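PDB 2I9D: chloramphenicol acetyltransferase from Bacteroides thetaiotaomicron, which probably transfers an acetyl group to a hydroxyl of chloramphenicol. Local coordinates for residues A59-A63 with V212-L216. Sequence-based numbering, arbitrary orientation.
Sequences AVLRA and VEDFL
Ala-59 and Val-212 bring the two helices together, their CA atoms 5.2 Å apart, where the short axes of 59-63 and 212-216 approach to 9.0 Å and run roughly antiparallel at 137°. The CB of Ala-59 touches three side chains, lying 3.8 Å from Phe-215 CB and equally near Leu-216 CD2, with CG1 of Val-212 a little farther off. One turn on, Ala-63 CB meets Val-212 CG2 at 3.8 Å, and Val-212 CG2 also lies 4.2 Å from Val-60 CG2.

Phe-215 closes the more solvent-accessible flank. With its CG anti to the carbonyl carbon (chi1 -59°), the ring leans across to helix 52-66, where CD2 lies 3.5 Å from Ala-59 O, an oxygen already bonded to the backbone N of Ala-63. Arg-62, extended from CG to NE, crosses the ring at about a right angle: its CG is 3.5 Å from Phe-215 CZ, and CE1 sits over one guanidinium face near the rim. The two planes are 44° apart, so this is an oblique contact rather than a parallel stack. NE forms a salt bridge with Glu-66 and NH1 bonds Tyr-58 OH, both partners on helix 52-66, which probably steadies the guanidinium. An alanine in place of Arg-62 would probably leave the outer end of the Phe-215 ring without its cover and Glu-66 without this cationic mate.

No hydrogen bond links the segments; the contact is a largely apolar helix-helix interface with Arg-62 at its edge, joining helix 52-66 to the C-terminal helix 202-216 in the chloramphenicol acetyltransferase fold, away from the predicted catalytic His-197.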
ATOM      1  N   ALA A  59     -17.749  13.532  -4.676  1.00 29.48           N
ATOM      2  CA  ALA A  59     -16.797  14.164  -3.750  1.00 29.41           C
ATOM      3  C   ALA A  59     -15.371  14.020  -4.253  1.00 29.36           C
ATOM      4  O   ALA A  59     -14.606  14.990  -4.263  1.00 29.86           O
ATOM      5  CB  ALA A  59     -16.936  13.577  -2.348  1.00 28.90           C
ATOM      6  N   VAL A  60     -15.022  12.805  -4.678  1.00 28.79           N
ATOM      7  CA  VAL A  60     -13.678  12.514  -5.151  1.00 27.95           C
ATOM      8  C   VAL A  60     -13.411  13.246  -6.477  1.00 27.92           C
ATOM      9  O   VAL A  60     -12.341  13.851  -6.659  1.00 27.10           O
ATOM     10  CB  VAL A  60     -13.455  10.968  -5.284  1.00 28.39           C
ATOM     11  CG1 VAL A  60     -12.244  10.639  -6.193  1.00 26.89           C
ATOM     12  CG2 VAL A  60     -13.302  10.326  -3.925  1.00 26.94           C
ATOM     13  N   LEU A  61     -14.381  13.183  -7.394  1.00 28.04           N
ATOM     14  CA  LEU A  61     -14.223  13.778  -8.737  1.00 28.57           C
ATOM     15  C   LEU A  61     -14.092  15.313  -8.653  1.00 29.53           C
ATOM     16  O   LEU A  61     -13.259  15.924  -9.361  1.00 29.48           O
ATOM     17  CB  LEU A  61     -15.378  13.381  -9.670  1.00 27.82           C
ATOM     18  CG  LEU A  61     -15.262  13.764 -11.153  1.00 27.97           C
ATOM     19  CD1 LEU A  61     -14.014  13.162 -11.795  1.00 26.15           C
ATOM     20  CD2 LEU A  61     -16.485  13.338 -11.899  1.00 26.75           C
ATOM     21  N   ARG A  62     -14.900  15.904  -7.771  1.00 30.49           N
ATOM     22  CA  ARG A  62     -14.879  17.336  -7.518  1.00 32.16           C
ATOM     23  C   ARG A  62     -13.554  17.800  -6.930  1.00 31.84           C
ATOM     24  O   ARG A  62     -13.018  18.808  -7.372  1.00 32.45           O
ATOM     25  CB  ARG A  62     -16.047  17.756  -6.621  1.00 33.09           C
ATOM     26  CG  ARG A  62     -16.089  19.281  -6.331  1.00 37.83           C
ATOM     27  CD  ARG A  62     -17.486  19.761  -5.949  1.00 43.27           C
ATOM     28  NE  ARG A  62     -17.473  21.117  -5.400  1.00 48.94           N
ATOM     29  CZ  ARG A  62     -18.556  21.759  -4.959  1.00 52.82           C
ATOM     30  NH1 ARG A  62     -19.755  21.167  -5.009  1.00 53.99           N
ATOM     31  NH2 ARG A  62     -18.442  22.993  -4.461  1.00 52.28           N
ATOM     32  N   ALA A  63     -13.019  17.072  -5.950  1.00 32.27           N
ATOM     33  CA  ALA A  63     -11.697  17.399  -5.383  1.00 32.33           C
ATOM     34  C   ALA A  63     -10.556  17.378  -6.414  1.00 32.54           C
ATOM     35  O   ALA A  63      -9.638  18.204  -6.362  1.00 32.82           O
ATOM     36  CB  ALA A  63     -11.381  16.489  -4.196  1.00 32.06           C
ATOM     37  N   VAL A 212     -12.233  16.102   0.047  1.00 34.08           N
ATOM     38  CA  VAL A 212     -13.210  15.008  -0.026  1.00 32.98           C
ATOM     39  C   VAL A 212     -14.040  14.880   1.267  1.00 33.11           C
ATOM     40  O   VAL A 212     -15.269  14.748   1.216  1.00 32.16           O
ATOM     41  CB  VAL A 212     -12.523  13.654  -0.350  1.00 32.80           C
ATOM     42  CG1 VAL A 212     -13.494  12.460  -0.160  1.00 31.30           C
ATOM     43  CG2 VAL A 212     -11.956  13.685  -1.746  1.00 31.99           C
ATOM     44  N   GLU A 213     -13.364  14.906   2.414  1.00 33.44           N
ATOM     45  CA  GLU A 213     -14.055  14.800   3.698  1.00 34.81           C
ATOM     46  C   GLU A 213     -15.055  15.951   3.926  1.00 35.55           C
ATOM     47  O   GLU A 213     -16.181  15.701   4.339  1.00 35.91           O
ATOM     48  CB  GLU A 213     -13.064  14.703   4.862  1.00 34.42           C
ATOM     49  CG  GLU A 213     -13.737  14.469   6.209  1.00 34.41           C
ATOM     50  CD  GLU A 213     -12.734  14.221   7.308  1.00 35.29           C
ATOM     51  OE1 GLU A 213     -12.150  15.208   7.797  1.00 37.30           O
ATOM     52  OE2 GLU A 213     -12.521  13.051   7.685  1.00 34.23           O
ATOM     53  N   ASP A 214     -14.647  17.186   3.633  1.00 36.96           N
ATOM     54  CA  ASP A 214     -15.551  18.345   3.701  1.00 39.11           C
ATOM     55  C   ASP A 214     -16.880  18.099   2.974  1.00 39.07           C
ATOM     56  O   ASP A 214     -17.916  18.489   3.496  1.00 39.44           O
ATOM     57  CB  ASP A 214     -14.903  19.655   3.180  1.00 39.24           C
ATOM     58  CG  ASP A 214     -13.799  20.204   4.108  1.00 42.68           C
ATOM     59  OD1 ASP A 214     -13.679  19.737   5.279  1.00 45.51           O
ATOM     60  OD2 ASP A 214     -13.031  21.104   3.647  1.00 43.06           O
ATOM     61  N   PHE A 215     -16.846  17.476   1.791  1.00 39.50           N
ATOM     62  CA  PHE A 215     -18.066  17.219   1.016  1.00 40.30           C
ATOM     63  C   PHE A 215     -18.912  16.126   1.656  1.00 40.31           C
ATOM     64  O   PHE A 215     -20.132  16.099   1.482  1.00 39.82           O
ATOM     65  CB  PHE A 215     -17.782  16.802  -0.452  1.00 41.19           C
ATOM     66  CG  PHE A 215     -17.001  17.824  -1.280  1.00 42.86           C
ATOM     67  CD1 PHE A 215     -17.426  19.155  -1.390  1.00 45.12           C
ATOM     68  CD2 PHE A 215     -15.864  17.426  -2.010  1.00 43.17           C
ATOM     69  CE1 PHE A 215     -16.698  20.092  -2.179  1.00 44.25           C
ATOM     70  CE2 PHE A 215     -15.142  18.347  -2.790  1.00 43.24           C
ATOM     71  CZ  PHE A 215     -15.558  19.685  -2.865  1.00 42.82           C
ATOM     72  N   LEU A 216     -18.262  15.233   2.398  1.00 40.81           N
ATOM     73  CA  LEU A 216     -18.920  14.028   2.935  1.00 41.63           C
ATOM     74  C   LEU A 216     -19.415  14.068   4.416  1.00 42.25           C
ATOM     75  O   LEU A 216     -20.377  13.361   4.737  1.00 41.92           O
ATOM     76  CB  LEU A 216     -18.086  12.774   2.631  1.00 41.35           C
ATOM     77  CG  LEU A 216     -17.811  12.435   1.159  1.00 41.19           C
ATOM     78  CD1 LEU A 216     -16.814  11.285   1.063  1.00 39.41           C
ATOM     79  CD2 LEU A 216     -19.090  12.101   0.380  1.00 40.20           C
TER